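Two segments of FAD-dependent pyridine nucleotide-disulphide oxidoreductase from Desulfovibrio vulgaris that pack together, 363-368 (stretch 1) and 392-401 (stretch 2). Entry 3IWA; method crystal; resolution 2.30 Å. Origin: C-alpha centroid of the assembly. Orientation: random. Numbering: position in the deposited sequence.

Stretch 1, residues 363-368: GYDAVN
Stretch 2 392-401: VDRPTRRVLG

The contact between residues 363-368 and 392-401 is a short antiparallel β pairing, held by three backbone hydrogen bonds and flanked by side chains on both faces of the sheet, and it illustrates how a few main-chain bonds and the side chains on both faces share one register.

The first stretch begins where a helix has just ended. Gly-363 adopts a positive phi (80/24), a conformation that favours glycine, and closes a Schellman motif. Tyr-364 (-81/142) and Asp-365 (-76/76) lead into the strand, which starts at Ala-366 and is extended through Val-367 (-129/141) and Asn-368. Its partner, Val-392 (-130/135) and Asp-393 (-83/122), runs in the opposite direction. Val-367 and Val-392 form the hydrogen-bonded pair, with CA atoms 5.4 Å apart: Val-367 N donates to Val-392 O at 3.0 Å, and Val-392 N returns the bond to Val-367 O at 3.1 Å. Ala-366 and Asp-393 form the adjacent non-hydrogen-bonded pair, where the CA atoms approach to 4.5 Å. Ala-366 CA also lies 3.2 Å from Val-392 O in a CA-H...O contact. The ladder gains one further rung beyond the paired strands, since Arg-394 N donates to Asp-365 O at 3.0 Å and a nearly straight 168°.

Alternation along the strands sorts the side chains. Ala-366 and Asp-393 share one face, whereas Val-367 and Val-392 share the other. On the valine face, Val-367, with chi1 at 25° between the usual wells, places CG1 4.4 Å from CB of Val-392 (chi1 t) and 4.0 Å from CG of Arg-394. The same methyl lies over one face of the Arg-394 guanidinium. Asp-365 (chi1 t) sits at the edge of that guanidinium, but its OD1 remains 4.0 Å from Arg-394 NE, so the opposite charges are near each other without making a salt bridge.

Tyr-364 points toward the second stretch, with chi1 m and chi2 -82°. Leu-400 (chi1 m, chi2 t) lays CD1 over one face of its ring, 3.9 Å from the centroid and 25° off the normal, a CH-pi contact whose closest atom pair is Tyr-364 CG to Leu-400 CD1 at 3.6 Å. Leu-400 CD1 also reaches Ala-366 CB at 4.3 Å, linking the ring to the strand. At the ring edge, Asp-393 OD1 lies 3.7 Å from Tyr-364 CD1.

The turn after Asp-393 carries Leu-400 back to this ring. Residues 394-396 have helical phi/psi, and Arg-397 takes a positive phi (64/21) before the chain extends again at Arg-398 (-76/142). Asp-393 N bonds to Arg-398 O at 2.7 Å across the turn. Inside it, Thr-396 OG1 (chi1 p) donates to Asp-393 OD2 at 2.7 Å and accepts from Arg-398 N at 3.0 Å. Asp-393 (chi1 t) thus accepts a bond within the turn through OD2, and OD1 is its nearer oxygen to the Tyr-364 ring.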

ATOM      1  N   GLY A 363      14.559 -18.708  13.879  1.00 48.02           N
ATOM      2  CA  GLY A 363      15.761 -18.314  14.592  1.00 47.97           C
ATOM      3  C   GLY A 363      16.241 -16.881  14.399  1.00 47.88           C
ATOM      4  O   GLY A 363      17.428 -16.611  14.556  1.00 48.10           O
ATOM      5  N   TYR A 364      15.347 -15.960  14.031  1.00 47.27           N
ATOM      6  CA  TYR A 364      15.692 -14.535  14.061  1.00 46.65           C
ATOM      7  C   TYR A 364      15.548 -14.080  15.489  1.00 45.61           C
ATOM      8  O   TYR A 364      14.606 -14.488  16.180  1.00 45.95           O
ATOM      9  CB  TYR A 364      14.759 -13.643  13.178  1.00 46.68           C
ATOM     10  CG  TYR A 364      14.942 -13.839  11.705  1.00 46.94           C
ATOM     11  CD1 TYR A 364      15.959 -13.198  11.013  1.00 46.11           C
ATOM     12  CD2 TYR A 364      14.105 -14.704  11.006  1.00 48.95           C
ATOM     13  CE1 TYR A 364      16.137 -13.413   9.654  1.00 46.28           C
ATOM     14  CE2 TYR A 364      14.276 -14.926   9.672  1.00 48.43           C
ATOM     15  CZ  TYR A 364      15.282 -14.286   9.000  1.00 47.31           C
ATOM     16  OH  TYR A 364      15.398 -14.556   7.667  1.00 50.69           O
ATOM     17  N   ASP A 365      16.452 -13.217  15.910  1.00 44.49           N
ATOM     18  CA  ASP A 365      16.289 -12.469  17.138  1.00 44.79           C
ATOM     19  C   ASP A 365      15.263 -11.342  16.900  1.00 44.21           C
ATOM     20  O   ASP A 365      15.608 -10.188  16.765  1.00 43.67           O
ATOM     21  CB  ASP A 365      17.670 -11.927  17.555  1.00 45.43           C
ATOM     22  CG  ASP A 365      17.645 -11.102  18.860  1.00 46.47           C
ATOM     23  OD1 ASP A 365      16.610 -11.064  19.565  1.00 45.59           O
ATOM     24  OD2 ASP A 365      18.697 -10.483  19.148  1.00 50.07           O
ATOM     25  N   ALA A 366      13.986 -11.693  16.862  1.00 44.36           N
ATOM     26  CA  ALA A 366      12.957 -10.782  16.393  1.00 43.89           C
ATOM     27  C   ALA A 366      12.212 -10.156  17.522  1.00 44.24           C
ATOM     28  O   ALA A 366      12.062 -10.753  18.565  1.00 45.07           O
ATOM     29  CB  ALA A 366      11.976 -11.522  15.526  1.00 43.54           C
ATOM     30  N   VAL A 367      11.679  -8.966  17.284  1.00 44.50           N
ATOM     31  CA  VAL A 367      10.832  -8.314  18.256  1.00 44.65           C
ATOM     32  C   VAL A 367       9.534  -7.876  17.598  1.00 44.02           C
ATOM     33  O   VAL A 367       9.511  -7.441  16.458  1.00 44.72           O
ATOM     34  CB  VAL A 367      11.569  -7.128  18.954  1.00 45.17           C
ATOM     35  CG1 VAL A 367      12.662  -6.568  18.081  1.00 45.75           C
ATOM     36  CG2 VAL A 367      10.624  -6.036  19.295  1.00 47.67           C
ATOM     37  N   ASN A 368       8.449  -8.027  18.326  1.00 43.63           N
ATOM     38  CA  ASN A 368       7.153  -7.618  17.894  1.00 43.73           C
ATOM     39  C   ASN A 368       6.823  -6.260  18.509  1.00 44.38           C
ATOM     40  O   ASN A 368       6.683  -6.139  19.729  1.00 44.32           O
ATOM     41  CB  ASN A 368       6.131  -8.646  18.362  1.00 43.61           C
ATOM     42  CG  ASN A 368       4.858  -8.646  17.538  1.00 43.37           C
ATOM     43  OD1 ASN A 368       3.769  -8.787  18.078  1.00 47.04           O
ATOM     44  ND2 ASN A 368       4.985  -8.526  16.230  1.00 41.83           N
ATOM     45  N   VAL A 392      10.475  -7.231  13.528  1.00 36.96           N
ATOM     46  CA  VAL A 392      11.767  -6.627  13.202  1.00 36.94           C
ATOM     47  C   VAL A 392      12.915  -7.514  13.646  1.00 38.41           C
ATOM     48  O   VAL A 392      12.921  -8.013  14.771  1.00 38.75           O
ATOM     49  CB  VAL A 392      11.902  -5.266  13.924  1.00 37.28           C
ATOM     50  CG1 VAL A 392      13.261  -4.662  13.672  1.00 37.47           C
ATOM     51  CG2 VAL A 392      10.787  -4.329  13.500  1.00 32.62           C
ATOM     52  N   ASP A 393      13.914  -7.685  12.791  1.00 39.58           N
ATOM     53  CA  ASP A 393      15.097  -8.376  13.194  1.00 41.44           C
ATOM     54  C   ASP A 393      16.038  -7.425  13.936  1.00 42.83           C
ATOM     55  O   ASP A 393      16.468  -6.450  13.355  1.00 43.13           O
ATOM     56  CB  ASP A 393      15.839  -8.918  11.981  1.00 42.44           C
ATOM     57  CG  ASP A 393      17.056  -9.756  12.371  1.00 41.81           C
ATOM     58  OD1 ASP A 393      16.915 -10.540  13.325  1.00 42.55           O
ATOM     59  OD2 ASP A 393      18.118  -9.647  11.722  1.00 44.36           O
ATOM     60  N   ARG A 394      16.393  -7.730  15.182  1.00 44.26           N
ATOM     61  CA  ARG A 394      17.281  -6.841  15.964  1.00 45.89           C
ATOM     62  C   ARG A 394      18.599  -6.452  15.300  1.00 45.72           C
ATOM     63  O   ARG A 394      18.852  -5.267  15.103  1.00 46.32           O
ATOM     64  CB  ARG A 394      17.562  -7.388  17.368  1.00 46.70           C
ATOM     65  CG  ARG A 394      16.618  -6.867  18.446  1.00 50.43           C
ATOM     66  CD  ARG A 394      17.191  -7.031  19.872  1.00 54.49           C
ATOM     67  NE  ARG A 394      16.103  -7.292  20.814  1.00 58.64           N
ATOM     68  CZ  ARG A 394      15.447  -6.362  21.525  1.00 63.01           C
ATOM     69  NH1 ARG A 394      15.767  -5.065  21.452  1.00 62.49           N
ATOM     70  NH2 ARG A 394      14.456  -6.743  22.345  1.00 64.95           N
ATOM     71  N   PRO A 395      19.448  -7.427  14.960  1.00 45.90           N
ATOM     72  CA  PRO A 395      20.775  -7.049  14.441  1.00 45.99           C
ATOM     73  C   PRO A 395      20.857  -6.366  13.078  1.00 46.37           C
ATOM     74  O   PRO A 395      21.825  -5.643  12.803  1.00 47.18           O
ATOM     75  CB  PRO A 395      21.537  -8.381  14.361  1.00 46.35           C
ATOM     76  CG  PRO A 395      20.556  -9.467  14.764  1.00 46.14           C
ATOM     77  CD  PRO A 395      19.406  -8.815  15.446  1.00 45.74           C
ATOM     78  N   THR A 396      19.913  -6.634  12.198  1.00 46.12           N
ATOM     79  CA  THR A 396      19.941  -6.036  10.852  1.00 45.34           C
ATOM     80  C   THR A 396      19.013  -4.828  10.761  1.00 44.61           C
ATOM     81  O   THR A 396      19.120  -4.032   9.850  1.00 44.68           O
ATOM     82  CB  THR A 396      19.459  -7.047   9.830  1.00 45.33           C
ATOM     83  OG1 THR A 396      18.131  -7.472  10.193  1.00 45.40           O
ATOM     84  CG2 THR A 396      20.421  -8.258   9.787  1.00 44.77           C
ATOM     85  N   ARG A 397      18.092  -4.738  11.712  1.00 43.45           N
ATOM     86  CA  ARG A 397      16.978  -3.817  11.667  1.00 42.95           C
ATOM     87  C   ARG A 397      16.018  -4.113  10.490  1.00 41.42           C
ATOM     88  O   ARG A 397      15.274  -3.249  10.090  1.00 41.37           O
ATOM     89  CB  ARG A 397      17.466  -2.361  11.629  1.00 42.69           C
ATOM     90  CG  ARG A 397      18.364  -1.966  12.783  1.00 45.34           C
ATOM     91  CD  ARG A 397      18.928  -0.515  12.616  1.00 46.21           C
ATOM     92  NE  ARG A 397      17.935   0.528  12.904  1.00 44.73           N
ATOM     93  CZ  ARG A 397      17.617   0.976  14.124  1.00 47.77           C
ATOM     94  NH1 ARG A 397      18.187   0.479  15.232  1.00 51.05           N
ATOM     95  NH2 ARG A 397      16.709   1.927  14.261  1.00 46.73           N
ATOM     96  N   ARG A 398      16.026  -5.326   9.950  1.00 40.74           N
ATOM     97  CA  ARG A 398      15.140  -5.655   8.809  1.00 39.74           C
ATOM     98  C   ARG A 398      13.738  -5.845   9.327  1.00 37.97           C
ATOM     99  O   ARG A 398      13.541  -6.355  10.432  1.00 37.52           O
ATOM    100  CB  ARG A 398      15.538  -6.927   8.124  1.00 39.77           C
ATOM    101  CG  ARG A 398      16.533  -6.772   7.052  1.00 44.48           C
ATOM    102  CD  ARG A 398      16.748  -8.128   6.350  1.00 48.97           C
ATOM    103  NE  ARG A 398      15.530  -8.617   5.708  1.00 51.55           N
ATOM    104  CZ  ARG A 398      15.196  -9.903   5.573  1.00 51.60           C
ATOM    105  NH1 ARG A 398      15.969 -10.867   6.054  1.00 52.13           N
ATOM    106  NH2 ARG A 398      14.059 -10.222   4.965  1.00 50.90           N
ATOM    107  N   VAL A 399      12.772  -5.389   8.546  1.00 36.26           N
ATOM    108  CA  VAL A 399      11.372  -5.646   8.840  1.00 34.99           C
ATOM    109  C   VAL A 399      11.076  -7.013   8.240  1.00 34.09           C
ATOM    110  O   VAL A 399      11.390  -7.244   7.117  1.00 33.71           O
ATOM    111  CB  VAL A 399      10.469  -4.537   8.275  1.00 34.58           C
ATOM    112  CG1 VAL A 399       9.044  -4.860   8.519  1.00 34.78           C
ATOM    113  CG2 VAL A 399      10.808  -3.167   8.930  1.00 34.81           C
ATOM    114  N   LEU A 400      10.521  -7.931   9.029  1.00 33.77           N
ATOM    115  CA  LEU A 400      10.278  -9.296   8.573  1.00 33.09           C
ATOM    116  C   LEU A 400       8.801  -9.552   8.277  1.00 32.35           C
ATOM    117  O   LEU A 400       8.442 -10.578   7.695  1.00 32.34           O
ATOM    118  CB  LEU A 400      10.781 -10.315   9.617  1.00 32.45           C
ATOM    119  CG  LEU A 400      12.253 -10.233  10.050  1.00 33.37           C
ATOM    120  CD1 LEU A 400      12.646 -11.136  11.250  1.00 31.12           C
ATOM    121  CD2 LEU A 400      13.174 -10.475   8.868  1.00 32.55           C
ATOM    122  N   GLY A 401       7.954  -8.645   8.734  1.00 32.21           N
ATOM    123  CA  GLY A 401       6.536  -8.831   8.661  1.00 31.86           C
ATOM    124  C   GLY A 401       5.748  -7.734   9.331  1.00 32.25           C
ATOM    125  O   GLY A 401       6.290  -6.909  10.085  1.00 32.81           O
TER